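Local coordinates for protein NAD(P)H dehydrogenase (quinone) (Mycobacterium tuberculosis, PDB 1XDI) that reduces quinones such as menadione with NADH or NADPH as a homotetrameric FAD-dependent member of the flavoprotein disulfide reductase family, at residues T123-A135 and S139-A151. Numbering follows the deposited sequence.
Sequences TPGLARHRIKATA and STSEHEADVVLVA
With CG of Arg-128 trans to its backbone N (chi1 157°) and the chain bent at chi3, the guanidinium swings across to Asp-146, whose own chi1 of -67° brings its carboxylate round to meet it. Arg-128 NE donates to Asp-146 OD1 at 3.3 Å in a salt bridge, nearly straight and close to the guanidinium plane but from above the carboxylate plane; the bond from Arg-128 NH2 to Asp-146 OD2 is weak. Glu-144 CB covers one face of this guanidinium, and a water joins Arg-128 O to Glu-144 OE1. Asp-146 OD2 also takes the backbone N of Arg-4, tying the salt bridge to strand 3-8. Two residues on, Arg-130 sits between two acids: Arg-130 NH2 forms a salt bridge to Glu-142 OE1 at 3.1 Å, with the guanidinium and carboxylate planes almost perpendicular, and the hydrogen bonds to that oxygen from NE and NH2 are both weak. Arg-130 NH1 with Glu-144 OE2 is the second salt bridge, although the place of OE2 is doubtful.

Beneath these charges runs an antiparallel beta hairpin, 129-134 with 140-145, which together with strand 116-119 makes the three-stranded sheet accompanying the parallel FAD-binding Rossmann sheet. His-129/Ala-145, Ile-131/His-143 and Ala-133/Ser-141 are its antiparallel hydrogen-bonded pairs, each with two N-H···O bonds; Ile-131 N reaches His-143 O at 2.7 Å.

The face carrying His-129, Ile-131, Ala-133, Ser-141, His-143 and Ala-145 turns toward the parallel sheet. Past Asp-146 the chain enters strand 147-150 of that sheet, and Val-148 CG2 meets Ile-131 CD1 tip to tip at 3.5 Å, with Ala-145 CB 4.0 Å from the same CD1. His-129 CD2 packs obliquely on Val-148 CG2, while its NE2 hydrogen-bonds to Thr-310 O and ND1 to Asp-121 OD2. Farther along, Ser-141 OG and His-143 NE2 share a hydrogen bond of 2.9 Å at the imidazole edge, and both side chains rest on Ile-113 of strand 111-114.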
loop_
_atom_site.group_PDB
_atom_site.type_symbol
_atom_site.label_atom_id
_atom_site.label_comp_id
_atom_site.label_asym_id
_atom_site.label_seq_id
_atom_site.Cartn_x
_atom_site.Cartn_y
_atom_site.Cartn_z
ATOM N N THR A 123 -41.774 25.702 2.028
ATOM C CA THR A 123 -42.195 24.833 0.914
ATOM C C THR A 123 -41.311 23.581 1.033
ATOM O O THR A 123 -40.551 23.476 1.981
ATOM C CB THR A 123 -41.857 25.478 -0.403
ATOM O OG1 THR A 123 -40.650 24.870 -0.920
ATOM C CG2 THR A 123 -41.604 26.987 -0.188
ATOM N N PRO A 124 -41.415 22.602 0.104
ATOM C CA PRO A 124 -40.497 21.481 0.361
ATOM C C PRO A 124 -39.208 21.459 -0.445
ATOM O O PRO A 124 -38.307 20.666 -0.130
ATOM C CB PRO A 124 -41.340 20.235 0.072
ATOM C CG PRO A 124 -42.689 20.666 0.306
ATOM C CD PRO A 124 -42.690 22.057 -0.372
ATOM N N GLY A 125 -39.070 22.328 -1.448
ATOM C CA GLY A 125 -37.856 22.251 -2.259
ATOM C C GLY A 125 -36.763 23.287 -2.134
ATOM O O GLY A 125 -36.309 23.811 -3.149
ATOM N N LEU A 126 -36.299 23.576 -0.929
ATOM C CA LEU A 126 -35.260 24.574 -0.823
ATOM C C LEU A 126 -33.883 24.063 -0.520
ATOM O O LEU A 126 -33.710 22.992 0.021
ATOM C CB LEU A 126 -35.622 25.581 0.226
ATOM C CG LEU A 126 -36.991 26.117 -0.104
ATOM C CD1 LEU A 126 -37.882 26.035 1.149
ATOM C CD2 LEU A 126 -36.832 27.525 -0.677
ATOM N N ALA A 127 -32.894 24.864 -0.886
ATOM C CA ALA A 127 -31.504 24.539 -0.642
ATOM C C ALA A 127 -31.276 24.727 0.859
ATOM O O ALA A 127 -31.032 23.768 1.570
ATOM C CB ALA A 127 -30.601 25.473 -1.442
ATOM N N ARG A 128 -31.390 25.965 1.337
ATOM C CA ARG A 128 -31.191 26.269 2.740
ATOM C C ARG A 128 -32.433 25.920 3.547
ATOM O O ARG A 128 -33.546 26.259 3.167
ATOM C CB ARG A 128 -30.823 27.758 2.888
ATOM C CG ARG A 128 -31.122 28.350 4.270
ATOM C CD ARG A 128 -30.653 29.796 4.455
ATOM N NE ARG A 128 -29.251 29.863 4.842
ATOM C CZ ARG A 128 -28.710 30.887 5.501
ATOM N NH1 ARG A 128 -29.477 31.924 5.841
ATOM N NH2 ARG A 128 -27.410 30.881 5.817
ATOM N N HIS A 129 -32.237 25.254 4.679
ATOM C CA HIS A 129 -33.338 24.825 5.526
ATOM C C HIS A 129 -33.559 25.670 6.742
ATOM O O HIS A 129 -32.792 26.589 7.034
ATOM C CB HIS A 129 -33.094 23.411 5.945
ATOM C CG HIS A 129 -32.875 22.505 4.784
ATOM N ND1 HIS A 129 -33.847 22.276 3.837
ATOM C CD2 HIS A 129 -31.806 21.760 4.415
ATOM C CE1 HIS A 129 -33.394 21.424 2.942
ATOM N NE2 HIS A 129 -32.160 21.094 3.270
ATOM N N ARG A 130 -34.626 25.355 7.459
ATOM C CA ARG A 130 -34.975 26.085 8.645
ATOM C C ARG A 130 -35.393 25.119 9.756
ATOM O O ARG A 130 -36.269 24.263 9.583
ATOM C CB ARG A 130 -36.098 27.060 8.309
ATOM C CG ARG A 130 -35.907 28.411 8.945
ATOM C CD ARG A 130 -37.058 29.381 8.738
ATOM N NE ARG A 130 -37.059 30.205 9.942
ATOM C CZ ARG A 130 -36.614 31.460 10.002
ATOM N NH1 ARG A 130 -36.160 32.059 8.892
ATOM N NH2 ARG A 130 -36.529 32.084 11.188
ATOM N N ILE A 131 -34.757 25.269 10.912
ATOM C CA ILE A 131 -35.021 24.410 12.058
ATOM C C ILE A 131 -35.501 25.177 13.268
ATOM O O ILE A 131 -35.118 26.325 13.449
ATOM C CB ILE A 131 -33.786 23.642 12.397
ATOM C CG1 ILE A 131 -33.537 22.653 11.250
ATOM C CG2 ILE A 131 -33.924 23.013 13.770
ATOM C CD1 ILE A 131 -32.120 22.150 11.178
ATOM N N LYS A 132 -36.354 24.550 14.085
ATOM C CA LYS A 132 -36.900 25.190 15.284
ATOM C C LYS A 132 -36.495 24.405 16.498
ATOM O O LYS A 132 -36.646 23.187 16.502
ATOM C CB LYS A 132 -38.435 25.240 15.209
ATOM C CG LYS A 132 -39.120 25.487 16.553
ATOM C CD LYS A 132 -40.569 25.916 16.398
ATOM C CE LYS A 132 -41.516 24.750 16.107
ATOM N NZ LYS A 132 -42.914 25.233 15.862
ATOM N N ALA A 133 -35.991 25.067 17.532
ATOM C CA ALA A 133 -35.590 24.327 18.740
ATOM C C ALA A 133 -36.591 24.646 19.809
ATOM O O ALA A 133 -36.902 25.798 20.018
ATOM C CB ALA A 133 -34.188 24.746 19.200
ATOM N N THR A 134 -37.129 23.641 20.472
ATOM C CA THR A 134 -38.080 23.950 21.531
ATOM C C THR A 134 -37.461 23.533 22.817
ATOM O O THR A 134 -37.081 22.381 22.991
ATOM C CB THR A 134 -39.389 23.199 21.442
ATOM O OG1 THR A 134 -40.085 23.521 20.232
ATOM C CG2 THR A 134 -40.224 23.608 22.593
ATOM N N ALA A 135 -37.367 24.487 23.726
ATOM C CA ALA A 135 -36.766 24.250 25.036
ATOM C C ALA A 135 -37.726 23.507 25.961
ATOM O O ALA A 135 -38.891 23.345 25.634
ATOM C CB ALA A 135 -36.396 25.571 25.644
ATOM N N SER A 139 -40.037 27.672 25.550
ATOM C CA SER A 139 -39.425 28.692 24.691
ATOM C C SER A 139 -39.062 28.180 23.295
ATOM O O SER A 139 -39.055 26.963 23.052
ATOM C CB SER A 139 -38.180 29.223 25.375
ATOM O OG SER A 139 -37.839 28.372 26.449
ATOM N N THR A 140 -38.785 29.083 22.358
ATOM C CA THR A 140 -38.417 28.587 21.033
ATOM C C THR A 140 -37.551 29.526 20.236
ATOM O O THR A 140 -37.770 30.717 20.236
ATOM C CB THR A 140 -39.653 28.213 20.112
ATOM O OG1 THR A 140 -40.372 29.401 19.763
ATOM C CG2 THR A 140 -40.591 27.210 20.792
ATOM N N SER A 141 -36.558 28.975 19.563
ATOM C CA SER A 141 -35.714 29.761 18.710
ATOM C C SER A 141 -35.770 29.134 17.293
ATOM O O SER A 141 -36.062 27.938 17.160
ATOM C CB SER A 141 -34.302 29.780 19.286
ATOM O OG SER A 141 -33.787 28.476 19.488
ATOM N N GLU A 142 -35.553 29.915 16.233
ATOM C CA GLU A 142 -35.573 29.362 14.870
ATOM C C GLU A 142 -34.151 29.478 14.323
ATOM O O GLU A 142 -33.435 30.390 14.691
ATOM C CB GLU A 142 -36.608 30.106 13.989
ATOM C CG GLU A 142 -37.981 29.435 14.040
ATOM C CD GLU A 142 -39.182 30.244 13.489
ATOM O OE1 GLU A 142 -39.121 30.836 12.378
ATOM O OE2 GLU A 142 -40.227 30.239 14.193
ATOM N N HIS A 143 -33.720 28.541 13.478
ATOM C CA HIS A 143 -32.346 28.537 12.938
ATOM C C HIS A 143 -32.206 28.168 11.437
ATOM O O HIS A 143 -32.819 27.209 10.964
ATOM C CB HIS A 143 -31.494 27.559 13.780
ATOM C CG HIS A 143 -31.456 27.879 15.243
ATOM N ND1 HIS A 143 -30.305 28.297 15.882
ATOM C CD2 HIS A 143 -32.416 27.815 16.200
ATOM C CE1 HIS A 143 -30.558 28.471 17.166
ATOM N NE2 HIS A 143 -31.831 28.187 17.387
ATOM N N GLU A 144 -31.412 28.927 10.668
ATOM C CA GLU A 144 -31.210 28.650 9.243
ATOM C C GLU A 144 -30.154 27.569 9.121
ATOM O O GLU A 144 -29.221 27.557 9.912
ATOM C CB GLU A 144 -30.767 29.885 8.502
ATOM C CG GLU A 144 -31.843 31.008 8.383
ATOM C CD GLU A 144 -33.122 30.529 7.631
ATOM O OE1 GLU A 144 -33.013 30.090 6.450
ATOM O OE2 GLU A 144 -34.211 30.599 8.253
ATOM N N ALA A 145 -30.303 26.702 8.113
ATOM C CA ALA A 145 -29.345 25.617 7.940
ATOM C C ALA A 145 -28.970 25.251 6.515
ATOM O O ALA A 145 -29.772 24.803 5.713
ATOM C CB ALA A 145 -29.877 24.348 8.669
ATOM N N ASP A 146 -27.706 25.492 6.245
ATOM C CA ASP A 146 -27.222 25.137 4.964
ATOM C C ASP A 146 -27.134 23.603 4.918
ATOM O O ASP A 146 -27.622 23.009 3.990
ATOM C CB ASP A 146 -25.904 25.907 4.703
ATOM C CG ASP A 146 -26.116 27.416 4.575
ATOM O OD1 ASP A 146 -26.945 27.834 3.724
ATOM O OD2 ASP A 146 -25.433 28.124 5.352
ATOM N N VAL A 147 -26.593 22.995 5.966
ATOM C CA VAL A 147 -26.427 21.557 6.081
ATOM C C VAL A 147 -27.228 21.098 7.295
ATOM O O VAL A 147 -27.176 21.748 8.373
ATOM C CB VAL A 147 -24.957 21.255 6.302
ATOM C CG1 VAL A 147 -24.725 19.787 6.343
ATOM C CG2 VAL A 147 -24.117 21.923 5.222
ATOM N N VAL A 148 -28.003 20.027 7.220
ATOM C CA VAL A 148 -28.732 19.591 8.396
ATOM C C VAL A 148 -28.349 18.155 8.663
ATOM O O VAL A 148 -28.269 17.371 7.736
ATOM C CB VAL A 148 -30.297 19.704 8.232
ATOM C CG1 VAL A 148 -30.987 19.127 9.435
ATOM C CG2 VAL A 148 -30.727 21.153 8.089
ATOM N N LEU A 149 -28.090 17.789 9.911
ATOM C CA LEU A 149 -27.683 16.421 10.216
ATOM C C LEU A 149 -28.635 15.796 11.203
ATOM O O LEU A 149 -28.520 16.119 12.372
ATOM C CB LEU A 149 -26.288 16.405 10.842
ATOM C CG LEU A 149 -25.995 15.073 11.545
ATOM C CD1 LEU A 149 -26.020 13.950 10.505
ATOM C CD2 LEU A 149 -24.664 15.139 12.314
ATOM N N VAL A 150 -29.541 14.907 10.778
ATOM C CA VAL A 150 -30.512 14.283 11.699
ATOM C C VAL A 150 -29.850 13.135 12.502
ATOM O O VAL A 150 -29.523 12.079 11.955
ATOM C CB VAL A 150 -31.747 13.799 10.891
ATOM C CG1 VAL A 150 -32.533 12.764 11.647
ATOM C CG2 VAL A 150 -32.617 14.963 10.595
ATOM N N ALA A 151 -29.634 13.357 13.798
ATOM C CA ALA A 151 -28.940 12.359 14.621
ATOM C C ALA A 151 -29.717 12.145 15.911
ATOM O O ALA A 151 -29.202 12.352 17.025
ATOM C CB ALA A 151 -27.538 12.862 14.927
HETATM O O HOH W 1 -34.887 28.480 4.318
#